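Long-range contacts in Pa14_01140 (Pseudomonas aeruginosa, PDB 6OX6), which serves as the immunity protein of the type VI secretion effector Tas1, a toxin that synthesises (p)ppApp, and helps prevent its early activation: residues Y15-F20 against F61-T66; E21-R26 against N52-D57. All coordinates share one frame; numbering follows the deposited sequence. Where two conformers were deposited one is given.

Contact 1 of 2, residues Y15-F20 against F61-T66; sequences YIDYDF and FGREIT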
# COMPACT_ATOMS: atom_id res chain seq x y z
N TYR B 15 -18.56 4.73 -6.37
CA TYR B 15 -17.52 4.82 -7.39
C TYR B 15 -16.28 5.46 -6.76
O TYR B 15 -16.39 6.49 -6.08
CB TYR B 15 -18.01 5.61 -8.61
CG TYR B 15 -19.25 5.00 -9.25
CD1 TYR B 15 -20.53 5.29 -8.77
CD2 TYR B 15 -19.14 4.10 -10.31
CE1 TYR B 15 -21.68 4.72 -9.35
CE2 TYR B 15 -20.29 3.53 -10.92
CZ TYR B 15 -21.55 3.85 -10.43
OH TYR B 15 -22.66 3.28 -11.02
N ILE B 16 -15.12 4.87 -7.04
CA ILE B 16 -13.89 5.11 -6.30
C ILE B 16 -12.76 5.40 -7.28
O ILE B 16 -12.61 4.67 -8.27
CB ILE B 16 -13.53 3.87 -5.46
CG1 ILE B 16 -14.60 3.66 -4.39
CG2 ILE B 16 -12.16 3.99 -4.91
CD1 ILE B 16 -14.51 2.29 -3.77
N ASP B 17 -11.98 6.45 -7.00
CA ASP B 17 -10.75 6.74 -7.73
C ASP B 17 -9.57 6.59 -6.77
O ASP B 17 -9.57 7.17 -5.69
CB ASP B 17 -10.79 8.15 -8.31
CG ASP B 17 -9.48 8.55 -8.98
OD1 ASP B 17 -8.75 7.65 -9.46
OD2 ASP B 17 -9.18 9.77 -9.03
N TYR B 18 -8.56 5.84 -7.18
CA TYR B 18 -7.35 5.66 -6.37
C TYR B 18 -6.19 6.08 -7.26
O TYR B 18 -5.68 5.27 -8.03
CB TYR B 18 -7.23 4.21 -5.91
CG TYR B 18 -6.00 3.86 -5.05
CD1 TYR B 18 -5.38 4.82 -4.23
CD2 TYR B 18 -5.47 2.56 -5.06
CE1 TYR B 18 -4.27 4.49 -3.44
CE2 TYR B 18 -4.36 2.24 -4.28
CZ TYR B 18 -3.78 3.21 -3.46
OH TYR B 18 -2.69 2.88 -2.71
N ASP B 19 -5.78 7.36 -7.17
CA ASP B 19 -4.82 7.84 -8.16
C ASP B 19 -3.43 7.24 -7.96
O ASP B 19 -2.71 7.05 -8.95
CB ASP B 19 -4.73 9.37 -8.18
CG ASP B 19 -4.34 9.90 -9.57
OD1 ASP B 19 -3.18 9.71 -9.97
OD2 ASP B 19 -5.19 10.49 -10.27
N PHE B 20 -3.06 6.86 -6.73
CA PHE B 20 -1.72 6.29 -6.53
C PHE B 20 -1.46 5.12 -7.48
O PHE B 20 -0.36 5.01 -8.02
CB PHE B 20 -1.52 5.86 -5.07
CG PHE B 20 -0.11 5.42 -4.77
CD1 PHE B 20 0.96 6.31 -4.90
CD2 PHE B 20 0.16 4.10 -4.41
CE1 PHE B 20 2.27 5.90 -4.63
CE2 PHE B 20 1.47 3.68 -4.13
CZ PHE B 20 2.53 4.58 -4.25
N PHE B 61 -7.21 4.64 0.86
CA PHE B 61 -6.42 5.77 0.42
C PHE B 61 -7.01 6.49 -0.79
O PHE B 61 -6.46 7.53 -1.17
CB PHE B 61 -4.99 5.32 0.10
CG PHE B 61 -4.36 4.48 1.19
CD1 PHE B 61 -4.22 4.98 2.49
CD2 PHE B 61 -3.86 3.21 0.92
CE1 PHE B 61 -3.63 4.21 3.49
CE2 PHE B 61 -3.26 2.42 1.92
CZ PHE B 61 -3.15 2.92 3.21
N GLY B 62 -8.06 5.95 -1.42
CA GLY B 62 -8.66 6.57 -2.58
C GLY B 62 -9.75 7.55 -2.18
O GLY B 62 -9.95 7.89 -1.01
N ARG B 63 -10.47 8.02 -3.19
CA ARG B 63 -11.51 9.01 -2.97
C ARG B 63 -12.74 8.62 -3.77
O ARG B 63 -12.65 7.93 -4.80
CB ARG B 63 -11.05 10.42 -3.36
CG ARG B 63 -10.71 10.57 -4.85
CD ARG B 63 -9.88 11.82 -5.13
NE ARG B 63 -8.55 11.75 -4.52
CZ ARG B 63 -8.19 12.43 -3.44
NH1 ARG B 63 -9.07 13.22 -2.84
NH2 ARG B 63 -6.96 12.31 -2.95
N GLU B 64 -13.89 9.04 -3.27
CA GLU B 64 -15.14 8.74 -3.94
C GLU B 64 -15.31 9.66 -5.15
O GLU B 64 -14.95 10.84 -5.10
CB GLU B 64 -16.31 8.87 -2.95
CG GLU B 64 -17.65 8.51 -3.53
CD GLU B 64 -18.74 8.24 -2.49
OE1 GLU B 64 -18.46 8.28 -1.27
OE2 GLU B 64 -19.88 7.96 -2.93
N ILE B 65 -15.81 9.11 -6.26
CA ILE B 65 -16.16 9.88 -7.45
C ILE B 65 -17.60 9.55 -7.83
O ILE B 65 -18.26 8.72 -7.19
CB ILE B 65 -15.19 9.62 -8.62
CG1 ILE B 65 -15.18 8.12 -8.95
CG2 ILE B 65 -13.77 10.14 -8.27
CD1 ILE B 65 -14.36 7.70 -10.23
N THR B 66 -18.08 10.21 -8.88
CA THR B 66 -19.44 10.01 -9.34
C THR B 66 -19.50 8.95 -10.44
O THR B 66 -18.48 8.59 -11.05
CB THR B 66 -20.04 11.31 -9.86
OG1 THR B 66 -19.43 11.64 -11.11
CG2 THR B 66 -19.81 12.44 -8.89
O HOH W 1 -19.58 7.12 -5.45
O HOH W 2 -6.96 8.77 -5.06
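Y18 and F61 lie side by side and point the same way where strand 14-18 pairs with the edge strand 63-65 of a four-stranded antiparallel sheet. CE1 of Y18 rests 3.7 Å from CB of F61, and its OH sits beside CD2 of the same phenylalanine. CG of Y18 is anti to the backbone N (chi1 180°), and the ring beyond it runs beside F61. F61 closes helix 53-61; G62 is the first residue to leave helical geometry, and the pairing begins at R63. D17 and R63 form a hydrogen-bonded pair, D17 N giving to R63 O at 2.7 Å and R63 N to D17 O at 2.8 Å. Their side chains share one sheet face, where CB of D17 also meets CG2 of I65 at 3.6 Å; the D17 carboxylate itself turns to Y39. I16 and E64, a non-hydrogen-bonded pair, occupy the other face, and the E64 carboxylate bridges to R12. Further along, I65 N donates to Y15 O at 2.7 Å from above the carbonyl plane, while CG1 of I65 packs on CB of Y15. F61 also forms a cation-pi contact with K334 of the Tas1 chain. A water that accepts from Y15 N lies 2.7 Å from both E64 OE2 and I65 O.

Contact 2 of 2, residues E21-R26 against N52-D57; sequences EDVTYR and NRLFND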
# COMPACT_ATOMS: atom_id res chain seq x y z
N GLU B 21 -2.45 4.26 -7.72
CA GLU B 21 -2.27 3.14 -8.64
C GLU B 21 -3.11 3.27 -9.90
O GLU B 21 -3.39 2.28 -10.57
CB GLU B 21 -2.57 1.79 -7.96
CG GLU B 21 -1.67 1.44 -6.75
CD GLU B 21 -1.16 0.01 -6.76
OE1 GLU B 21 -1.10 -0.64 -7.83
OE2 GLU B 21 -0.84 -0.49 -5.66
N ASP B 22 -3.52 4.48 -10.27
CA ASP B 22 -4.21 4.69 -11.56
C ASP B 22 -5.37 3.71 -11.77
O ASP B 22 -5.52 3.09 -12.83
CB ASP B 22 -3.21 4.57 -12.71
CG ASP B 22 -2.27 5.77 -12.81
OD1 ASP B 22 -2.43 6.72 -12.02
OD2 ASP B 22 -1.37 5.75 -13.68
N VAL B 23 -6.20 3.53 -10.74
CA VAL B 23 -7.25 2.53 -10.79
C VAL B 23 -8.54 3.13 -10.24
O VAL B 23 -8.52 4.02 -9.38
CB VAL B 23 -6.84 1.24 -10.04
CG1 VAL B 23 -6.53 1.48 -8.52
CG2 VAL B 23 -7.86 0.15 -10.25
N THR B 24 -9.68 2.68 -10.81
CA THR B 24 -11.02 3.00 -10.32
C THR B 24 -11.83 1.72 -10.12
O THR B 24 -11.58 0.67 -10.72
CB THR B 24 -11.77 3.94 -11.29
OG1 THR B 24 -12.15 3.23 -12.49
CG2 THR B 24 -10.86 5.12 -11.67
N TYR B 25 -12.84 1.82 -9.26
CA TYR B 25 -13.72 0.71 -8.93
C TYR B 25 -15.16 1.17 -8.98
O TYR B 25 -15.47 2.36 -8.74
CB TYR B 25 -13.43 0.11 -7.53
CG TYR B 25 -12.07 -0.55 -7.44
CD1 TYR B 25 -10.97 0.15 -6.97
CD2 TYR B 25 -11.88 -1.86 -7.86
CE1 TYR B 25 -9.74 -0.43 -6.90
CE2 TYR B 25 -10.65 -2.45 -7.78
CZ TYR B 25 -9.59 -1.74 -7.30
OH TYR B 25 -8.36 -2.33 -7.22
N ARG B 26 -16.04 0.22 -9.32
CA ARG B 26 -17.47 0.41 -9.28
C ARG B 26 -18.07 -0.64 -8.37
O ARG B 26 -17.83 -1.85 -8.55
CB ARG B 26 -18.06 0.33 -10.69
CG ARG B 26 -19.59 0.29 -10.73
CD ARG B 26 -20.09 0.19 -12.20
NE ARG B 26 -19.76 -1.07 -12.85
CZ ARG B 26 -20.58 -2.12 -12.89
NH1 ARG B 26 -21.78 -2.07 -12.30
NH2 ARG B 26 -20.21 -3.23 -13.52
N ASN B 52 -9.79 -8.33 -1.90
CA ASN B 52 -8.67 -8.08 -2.80
C ASN B 52 -7.77 -6.96 -2.26
O ASN B 52 -8.25 -5.94 -1.78
CB ASN B 52 -9.19 -7.69 -4.18
CG ASN B 52 -8.10 -7.26 -5.11
OD1 ASN B 52 -7.84 -6.06 -5.30
ND2 ASN B 52 -7.44 -8.24 -5.70
N ARG B 53 -6.46 -7.16 -2.37
CA ARG B 53 -5.49 -6.23 -1.80
C ARG B 53 -5.67 -4.82 -2.35
O ARG B 53 -5.76 -3.85 -1.59
CB ARG B 53 -4.07 -6.75 -2.09
CG ARG B 53 -2.96 -6.08 -1.28
CD ARG B 53 -2.44 -4.78 -1.93
NE ARG B 53 -2.16 -4.92 -3.36
CZ ARG B 53 -1.75 -3.92 -4.15
NH1 ARG B 53 -1.59 -2.71 -3.64
NH2 ARG B 53 -1.51 -4.12 -5.44
N LEU B 54 -5.66 -4.68 -3.67
CA LEU B 54 -5.65 -3.35 -4.27
C LEU B 54 -6.98 -2.65 -4.03
O LEU B 54 -7.03 -1.44 -3.75
CB LEU B 54 -5.33 -3.48 -5.76
CG LEU B 54 -5.30 -2.23 -6.64
CD1 LEU B 54 -4.21 -1.28 -6.13
CD2 LEU B 54 -5.06 -2.61 -8.14
N PHE B 55 -8.07 -3.40 -4.04
CA PHE B 55 -9.37 -2.82 -3.71
C PHE B 55 -9.39 -2.25 -2.29
O PHE B 55 -9.86 -1.13 -2.06
CB PHE B 55 -10.46 -3.87 -3.85
CG PHE B 55 -11.82 -3.37 -3.37
CD1 PHE B 55 -12.47 -2.36 -4.07
CD2 PHE B 55 -12.41 -3.88 -2.22
CE1 PHE B 55 -13.70 -1.89 -3.66
CE2 PHE B 55 -13.66 -3.39 -1.79
CZ PHE B 55 -14.29 -2.40 -2.51
N ASN B 56 -8.92 -3.03 -1.31
CA ASN B 56 -8.88 -2.52 0.06
C ASN B 56 -7.90 -1.35 0.19
O ASN B 56 -8.12 -0.45 1.01
CB ASN B 56 -8.54 -3.65 1.02
CG ASN B 56 -9.75 -4.55 1.30
OD1 ASN B 56 -10.53 -4.26 2.20
ND2 ASN B 56 -9.93 -5.59 0.51
N ASP B 57 -6.83 -1.32 -0.62
CA ASP B 57 -6.00 -0.11 -0.64
C ASP B 57 -6.79 1.08 -1.15
O ASP B 57 -6.66 2.20 -0.63
CB ASP B 57 -4.74 -0.32 -1.48
CG ASP B 57 -3.63 -1.04 -0.72
OD1 ASP B 57 -3.85 -1.41 0.44
OD2 ASP B 57 -2.52 -1.23 -1.28
O HOH W 3 -1.54 0.74 -3.09
O HOH W 4 -8.17 -4.94 -8.01
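Y25 meets L54 and F55 where the axes of strand residues 23-26 and helix residues 53-57 are perpendicular (90°) and approach to 9.7 Å, in the helix-on-sheet packing of the protein core. F55 brings its edge to one face of the Y25 ring, planes at 78°, with CD1 3.8 Å from Y25 CG. The Y25 and L54 side chains cross at about a right angle, and OH of Y25 comes 3.1 Å from L54 CG. A water accepts from Y25 OH and donates to OD1 of N52; this oxygen also caps the helix by taking F55 N on an in-plane lone pair at 3.0 Å. CD1 of L54 lies 3.4 Å from CD of E21 and also near CG1 of V23. NH1 of R53 forms salt bridges to E21 OE2 at 3.1 Å, reaching the syn side but 32° out of the carboxylate plane, and to D57 OD2 at 2.9 Å, from above that carboxylate. Y297 of Tas1 bonds both E21 OE1 and R53 NH2; E21 OE1 also pairs with K305 of Tas1, and R53 NH2 with D296 of Tas1. One guanidinium nitrogen and a bridging water thus link E21 to D57, probably easing the repulsion between the two carboxylates where E21 and R53 also bond to Tas1.

Overall arrangement
Contacts 1 and 2 have centres 8 Å apart and belong to one sheet, joined through the neighbouring strands 14-18 and 23-28. Y18 N lies 2.9 Å from V23 O and I16 O lies 3.0 Å from Y25 N, both probable hydrogen bonds. Along the chain, contact 2 is nested inside the loop closed by contact 1. Helix 53-61 packs on the sheet in contact 2 and, after G62, continues into the edge strand of contact 1. Y18 joins the two regions, touching V23 on one hand and L54 and D57 on the other. Tas1 spans both contacts, with Y18 and F20 of contact 1 and L54 of contact 2 packing on it; an acetate lies about 4 Å from the F61 side chain.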